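Local coordinates for protein Beta2-bungarotoxin (Bungarus multicinctus, PDB 1BUN) that is a heterodimeric snake presynaptic neurotoxin, joining a phospholipase A2 chain to this Kunitz-type chain, which probably directs it to voltage-gated potassium channels, at residues Tyr24-Pro27 against Ser28-Arg31; Lys2-Pro5 against Asp6-Lys9. All coordinates share one frame; numbering follows the deposited sequence.

Interaction 1: residues Tyr24-Pro27 against Ser28-Arg31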
ATOM      1  N   TYR B  24      -3.972  16.479 -13.903  1.00 16.36           N
ATOM      2  CA  TYR B  24      -4.822  16.815 -12.801  1.00 15.91           C
ATOM      3  C   TYR B  24      -6.087  16.029 -13.021  1.00 16.96           C
ATOM      4  O   TYR B  24      -6.347  15.580 -14.142  1.00 17.37           O
ATOM      5  CB  TYR B  24      -5.127  18.292 -12.852  1.00 14.27           C
ATOM      6  CG  TYR B  24      -6.024  18.715 -13.978  1.00 13.30           C
ATOM      7  CD1 TYR B  24      -5.534  18.941 -15.257  1.00 14.47           C
ATOM      8  CD2 TYR B  24      -7.342  19.019 -13.729  1.00 15.20           C
ATOM      9  CE1 TYR B  24      -6.352  19.485 -16.237  1.00 14.08           C
ATOM     10  CE2 TYR B  24      -8.152  19.546 -14.680  1.00 15.25           C
ATOM     11  CZ  TYR B  24      -7.664  19.790 -15.925  1.00 14.40           C
ATOM     12  OH  TYR B  24      -8.513  20.427 -16.805  1.00 18.58           O
ATOM     13  N   TYR B  25      -6.891  15.868 -11.983  1.00 17.81           N
ATOM     14  CA  TYR B  25      -8.116  15.115 -12.143  1.00 20.17           C
ATOM     15  C   TYR B  25      -9.279  16.026 -12.483  1.00 21.60           C
ATOM     16  O   TYR B  25      -9.446  17.088 -11.877  1.00 21.45           O
ATOM     17  CB  TYR B  25      -8.426  14.300 -10.876  1.00 19.78           C
ATOM     18  CG  TYR B  25      -9.653  13.429 -11.003  1.00 18.30           C
ATOM     19  CD1 TYR B  25      -9.670  12.333 -11.860  1.00 17.03           C
ATOM     20  CD2 TYR B  25     -10.809  13.728 -10.295  1.00 17.62           C
ATOM     21  CE1 TYR B  25     -10.816  11.556 -12.012  1.00 16.72           C
ATOM     22  CE2 TYR B  25     -11.944  12.965 -10.442  1.00 16.84           C
ATOM     23  CZ  TYR B  25     -11.941  11.885 -11.295  1.00 17.56           C
ATOM     24  OH  TYR B  25     -13.077  11.123 -11.396  1.00 19.98           O
ATOM     25  N   LYS B  26     -10.048  15.640 -13.493  1.00 23.48           N
ATOM     26  CA  LYS B  26     -11.210  16.409 -13.859  1.00 26.74           C
ATOM     27  C   LYS B  26     -12.465  15.623 -13.428  1.00 29.64           C
ATOM     28  O   LYS B  26     -12.776  14.562 -13.991  1.00 30.94           O
ATOM     29  CB  LYS B  26     -11.245  16.694 -15.358  1.00 25.65           C
ATOM     30  CG  LYS B  26     -12.080  17.916 -15.650  1.00 28.72           C
ATOM     31  CD  LYS B  26     -12.430  18.137 -17.111  1.00 32.28           C
ATOM     32  CE  LYS B  26     -12.835  19.612 -17.343  1.00 32.82           C
ATOM     33  NZ  LYS B  26     -11.668  20.570 -17.146  1.00 35.47           N
ATOM     34  N   PRO B  27     -13.159  16.092 -12.379  1.00 31.60           N
ATOM     35  CA  PRO B  27     -14.366  15.398 -11.916  1.00 33.38           C
ATOM     36  C   PRO B  27     -15.440  15.231 -12.983  1.00 34.81           C
ATOM     37  O   PRO B  27     -15.994  14.155 -13.132  1.00 36.01           O
ATOM     38  CB  PRO B  27     -14.838  16.257 -10.744  1.00 33.30           C
ATOM     39  CG  PRO B  27     -14.141  17.572 -10.919  1.00 32.89           C
ATOM     40  CD  PRO B  27     -12.806  17.190 -11.464  1.00 32.84           C
ATOM     41  N   SER B  28     -15.662  16.252 -13.797  1.00 36.50           N
ATOM     42  CA  SER B  28     -16.670  16.200 -14.854  1.00 38.46           C
ATOM     43  C   SER B  28     -16.239  15.382 -16.069  1.00 40.69           C
ATOM     44  O   SER B  28     -16.706  15.630 -17.186  1.00 40.96           O
ATOM     45  CB  SER B  28     -16.976  17.613 -15.319  1.00 38.98           C
ATOM     46  OG  SER B  28     -16.555  18.545 -14.338  1.00 42.03           O
ATOM     47  N   ALA B  29     -15.337  14.427 -15.872  1.00 42.83           N
ATOM     48  CA  ALA B  29     -14.853  13.606 -16.980  1.00 44.55           C
ATOM     49  C   ALA B  29     -14.268  12.302 -16.489  1.00 45.87           C
ATOM     50  O   ALA B  29     -13.797  11.494 -17.285  1.00 45.69           O
ATOM     51  CB  ALA B  29     -13.805  14.374 -17.793  1.00 44.43           C
ATOM     52  N   LYS B  30     -14.284  12.126 -15.169  1.00 47.75           N
ATOM     53  CA  LYS B  30     -13.763  10.933 -14.512  1.00 48.94           C
ATOM     54  C   LYS B  30     -12.443  10.494 -15.146  1.00 47.81           C
ATOM     55  O   LYS B  30     -12.180   9.298 -15.318  1.00 49.49           O
ATOM     56  CB  LYS B  30     -14.802   9.793 -14.552  1.00 51.61           C
ATOM     57  CG  LYS B  30     -16.199  10.189 -14.048  1.00 54.46           C
ATOM     58  CD  LYS B  30     -16.241  10.522 -12.552  1.00 57.80           C
ATOM     59  CE  LYS B  30     -16.555   9.299 -11.677  1.00 59.52           C
ATOM     60  NZ  LYS B  30     -15.508   8.225 -11.707  1.00 60.00           N
ATOM     61  N   ARG B  31     -11.605  11.469 -15.462  1.00 44.86           N
ATOM     62  CA  ARG B  31     -10.317  11.213 -16.084  1.00 42.78           C
ATOM     63  C   ARG B  31      -9.284  12.204 -15.559  1.00 40.78           C
ATOM     64  O   ARG B  31      -9.621  13.248 -14.970  1.00 41.55           O
ATOM     65  CB  ARG B  31     -10.402  11.473 -17.586  1.00 45.37           C
ATOM     66  CG  ARG B  31     -10.836  10.350 -18.459  1.00 50.39           C
ATOM     67  CD  ARG B  31     -10.801  10.813 -19.918  1.00 54.55           C
ATOM     68  NE  ARG B  31     -11.796  11.852 -20.191  1.00 58.84           N
ATOM     69  CZ  ARG B  31     -13.117  11.651 -20.211  1.00 61.07           C
ATOM     70  NH1 ARG B  31     -13.624  10.444 -19.984  1.00 61.91           N
ATOM     71  NH2 ARG B  31     -13.941  12.670 -20.413  1.00 62.27           N
TER
HETATM   72  O   HOH W   1     -12.926   8.128 -11.767  1.00 35.00           O
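Lys26 and Arg31 face each other as an antiparallel hydrogen-bonded pair, and the backbone bond between them closes the turn. Lys26 N donates to Arg31 O at 2.8 Å, with an N-H...O angle of 173°. Inside the turn the backbone bonds are poorer: Ala29 N to Lys26 O is weak, 3.2 Å and bent to 132°, while Lys30 N to Pro27 O is straighter but also weak, at 3.3 Å.

Packing without a hydrogen bond is led by Tyr25. With CG anti to the backbone N (chi1 -177°), the ring extends alongside Lys30 and Arg31, where CD1 lies 3.2 Å from Arg31 O, which approaches the ring obliquely. Farther along, the phenol OH lies beside the Lys30 aliphatic chain, 3.4 Å from CD; the two side chains lie side by side and point the same way. A looser touch joins Lys26 CD to Ala29 CB at 4.1 Å.

Polar side-chain links collect at the end of Tyr25. One water donates to Tyr25 OH and accepts from Lys30 NZ at 2.6 Å, spanning the two groups, and the hydroxyl is further hydrogen-bonded to Glu59. The Lys26 ammonium swings back instead, and NZ gives a weak bond to Tyr24 OH.

These features define a beta-hairpin: strand 20-26 passes through a four-residue loop, Pro27 to Lys30, into strand 31-37. Lys30, in the left-handed backbone region, ends that loop. The twisted two-stranded antiparallel hairpin is the central sheet of the Kunitz (BPTI) fold.

Interaction 2: residues Lys2-Pro5 against Asp6-Lys9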
ATOM      1  N   LYS B   2      -5.902   6.236   0.780  1.00 38.68           N
ATOM      2  CA  LYS B   2      -7.110   7.038   0.686  1.00 38.67           C
ATOM      3  C   LYS B   2      -7.040   7.897  -0.565  1.00 37.45           C
ATOM      4  O   LYS B   2      -5.970   8.045  -1.168  1.00 37.04           O
ATOM      5  CB  LYS B   2      -7.259   7.912   1.934  1.00 41.04           C
ATOM      6  CG  LYS B   2      -7.593   7.112   3.183  1.00 45.43           C
ATOM      7  CD  LYS B   2      -7.538   7.929   4.472  1.00 48.59           C
ATOM      8  CE  LYS B   2      -6.125   8.109   5.019  1.00 47.88           C
ATOM      9  NZ  LYS B   2      -5.389   9.169   4.285  1.00 49.66           N
ATOM     10  N   ARG B   3      -8.190   8.433  -0.969  1.00 35.92           N
ATOM     11  CA  ARG B   3      -8.272   9.285  -2.154  1.00 33.31           C
ATOM     12  C   ARG B   3      -7.664  10.638  -1.866  1.00 33.00           C
ATOM     13  O   ARG B   3      -7.833  11.153  -0.772  1.00 34.15           O
ATOM     14  CB  ARG B   3      -9.714   9.471  -2.572  1.00 29.64           C
ATOM     15  CG  ARG B   3      -9.818   9.823  -3.999  1.00 25.72           C
ATOM     16  CD  ARG B   3     -11.224  10.064  -4.373  1.00 25.05           C
ATOM     17  NE  ARG B   3     -11.333  10.409  -5.782  1.00 24.94           N
ATOM     18  CZ  ARG B   3     -11.851  11.542  -6.234  1.00 26.23           C
ATOM     19  NH1 ARG B   3     -12.298  12.469  -5.387  1.00 26.70           N
ATOM     20  NH2 ARG B   3     -12.024  11.691  -7.534  1.00 28.90           N
ATOM     21  N   HIS B   4      -6.944  11.215  -2.825  1.00 32.74           N
ATOM     22  CA  HIS B   4      -6.330  12.516  -2.578  1.00 30.35           C
ATOM     23  C   HIS B   4      -7.412  13.550  -2.287  1.00 30.27           C
ATOM     24  O   HIS B   4      -8.390  13.672  -3.020  1.00 31.35           O
ATOM     25  CB  HIS B   4      -5.472  12.970  -3.760  1.00 27.39           C
ATOM     26  CG  HIS B   4      -4.553  14.104  -3.425  1.00 25.88           C
ATOM     27  ND1 HIS B   4      -5.006  15.397  -3.382  1.00 25.49           N
ATOM     28  CD2 HIS B   4      -3.288  14.059  -2.930  1.00 25.55           C
ATOM     29  CE1 HIS B   4      -4.023  16.105  -2.854  1.00 24.92           C
ATOM     30  NE2 HIS B   4      -2.968  15.341  -2.564  1.00 24.85           N
ATOM     31  N   PRO B   5      -7.277  14.278  -1.184  1.00 29.87           N
ATOM     32  CA  PRO B   5      -8.278  15.284  -0.848  1.00 30.34           C
ATOM     33  C   PRO B   5      -8.471  16.435  -1.835  1.00 31.05           C
ATOM     34  O   PRO B   5      -9.477  17.140  -1.754  1.00 33.27           O
ATOM     35  CB  PRO B   5      -7.800  15.789   0.513  1.00 30.49           C
ATOM     36  CG  PRO B   5      -6.325  15.530   0.483  1.00 30.45           C
ATOM     37  CD  PRO B   5      -6.285  14.159  -0.110  1.00 30.75           C
ATOM     38  N   ASP B   6      -7.565  16.620  -2.787  1.00 29.92           N
ATOM     39  CA  ASP B   6      -7.715  17.743  -3.716  1.00 28.86           C
ATOM     40  C   ASP B   6      -8.158  17.384  -5.128  1.00 28.71           C
ATOM     41  O   ASP B   6      -8.358  18.257  -5.969  1.00 29.45           O
ATOM     42  CB  ASP B   6      -6.423  18.560  -3.745  1.00 28.23           C
ATOM     43  CG  ASP B   6      -6.075  19.145  -2.376  1.00 29.95           C
ATOM     44  OD1 ASP B   6      -7.005  19.662  -1.705  1.00 30.87           O
ATOM     45  OD2 ASP B   6      -4.890  19.098  -1.959  1.00 28.58           O
ATOM     46  N   CYS B   7      -8.411  16.107  -5.356  1.00 27.67           N
ATOM     47  CA  CYS B   7      -8.801  15.600  -6.666  1.00 27.06           C
ATOM     48  C   CYS B   7      -9.924  16.305  -7.424  1.00 28.10           C
ATOM     49  O   CYS B   7     -10.061  16.126  -8.639  1.00 28.22           O
ATOM     50  CB  CYS B   7      -9.103  14.100  -6.565  1.00 23.77           C
ATOM     51  SG  CYS B   7      -7.624  13.130  -6.163  1.00 21.15           S
ATOM     52  N   ASP B   8     -10.733  17.089  -6.727  1.00 28.63           N
ATOM     53  CA  ASP B   8     -11.828  17.770  -7.398  1.00 30.32           C
ATOM     54  C   ASP B   8     -11.725  19.295  -7.377  1.00 30.33           C
ATOM     55  O   ASP B   8     -12.701  19.997  -7.642  1.00 32.58           O
ATOM     56  CB  ASP B   8     -13.164  17.308  -6.805  1.00 31.87           C
ATOM     57  CG  ASP B   8     -13.423  15.836  -7.037  1.00 31.04           C
ATOM     58  OD1 ASP B   8     -13.498  15.425  -8.213  1.00 31.12           O
ATOM     59  OD2 ASP B   8     -13.523  15.086  -6.045  1.00 30.49           O
ATOM     60  N   LYS B   9     -10.556  19.819  -7.044  1.00 29.39           N
ATOM     61  CA  LYS B   9     -10.366  21.261  -7.011  1.00 28.61           C
ATOM     62  C   LYS B   9      -9.821  21.650  -8.376  1.00 29.02           C
ATOM     63  O   LYS B   9      -9.325  20.786  -9.113  1.00 30.56           O
ATOM     64  CB  LYS B   9      -9.373  21.618  -5.919  1.00 28.77           C
ATOM     65  CG  LYS B   9      -9.925  21.341  -4.547  1.00 31.01           C
ATOM     66  CD  LYS B   9      -8.910  21.583  -3.492  1.00 35.56           C
ATOM     67  CE  LYS B   9      -9.566  21.614  -2.133  1.00 38.99           C
ATOM     68  NZ  LYS B   9      -8.539  21.768  -1.055  1.00 44.40           N
TER
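His4 ND1 accepts the backbone N-H of Asp6 at 2.9 Å, with an angle of 158° at the hydrogen. The donor is tilted from the imidazole plane, and its use of ND1 as acceptor suggests that any proton of a neutral ring sits on NE2. A chi1 of -165° sets the imidazole beside the carbonyl carbon, which turns the ND1 edge to the Asp6 amide. The same ring brings CE1 to within 3.2 Å of Asp6 OD2, an oxygen that also takes a weak hydrogen bond from Gly44 N.

The backbone forms two overlapping type I beta turns, His4 to Cys7 and Asp6 to Lys9. In the first, Cys7 N to His4 O is a weak bond; the second is closed by Lys9 N to Asp6 O at 2.9 Å and reinforced by a salt bridge, Lys9 NZ to Asp6 OD1 at 2.7 Å.

A second salt bridge spans the double turn. Extended from CG to NE, Arg3 reaches Asp8, and NH1 meets the syn side of OD2 at 3.0 Å; that oxygen lies in the guanidinium plane, but NH1 stands 32° out of the carboxylate plane. Cys7 CB sits over one guanidinium face, 3.8 Å from Arg3 CZ.

The Cys7-Cys57 disulfide ties this N-terminal segment to helix 50-57, whose Cys57 O also binds Arg3 NH2. Towards strand 20-26, Arg3, Cys7 and Asp8 all pack on Tyr25.

In the fold
Interaction 2 precedes interaction 1 along the chain, and their centres lie 11 Å apart, yet they touch directly. Most of the close approaches between them involve Tyr25 of the hairpin: CD2 lies 3.0 Å from Cys7 O, and CE2 3.2 Å from Arg3 NH2. Beside it, Pro27 CB approaches Asp8 OD1 at 3.0 Å. Two further residues serve both contacts: Asn45 hydrogen-bonds Tyr25 N and Lys9 O, while Glu59, already bonded to Tyr25, also forms long, weak ion pairs with Lys30 and Arg3. The N-terminal turns therefore lie against the hairpin end. This region probably lies far from the position that the inhibitory loop takes in other Kunitz domains, beside the Cys16-Cys40 disulfide.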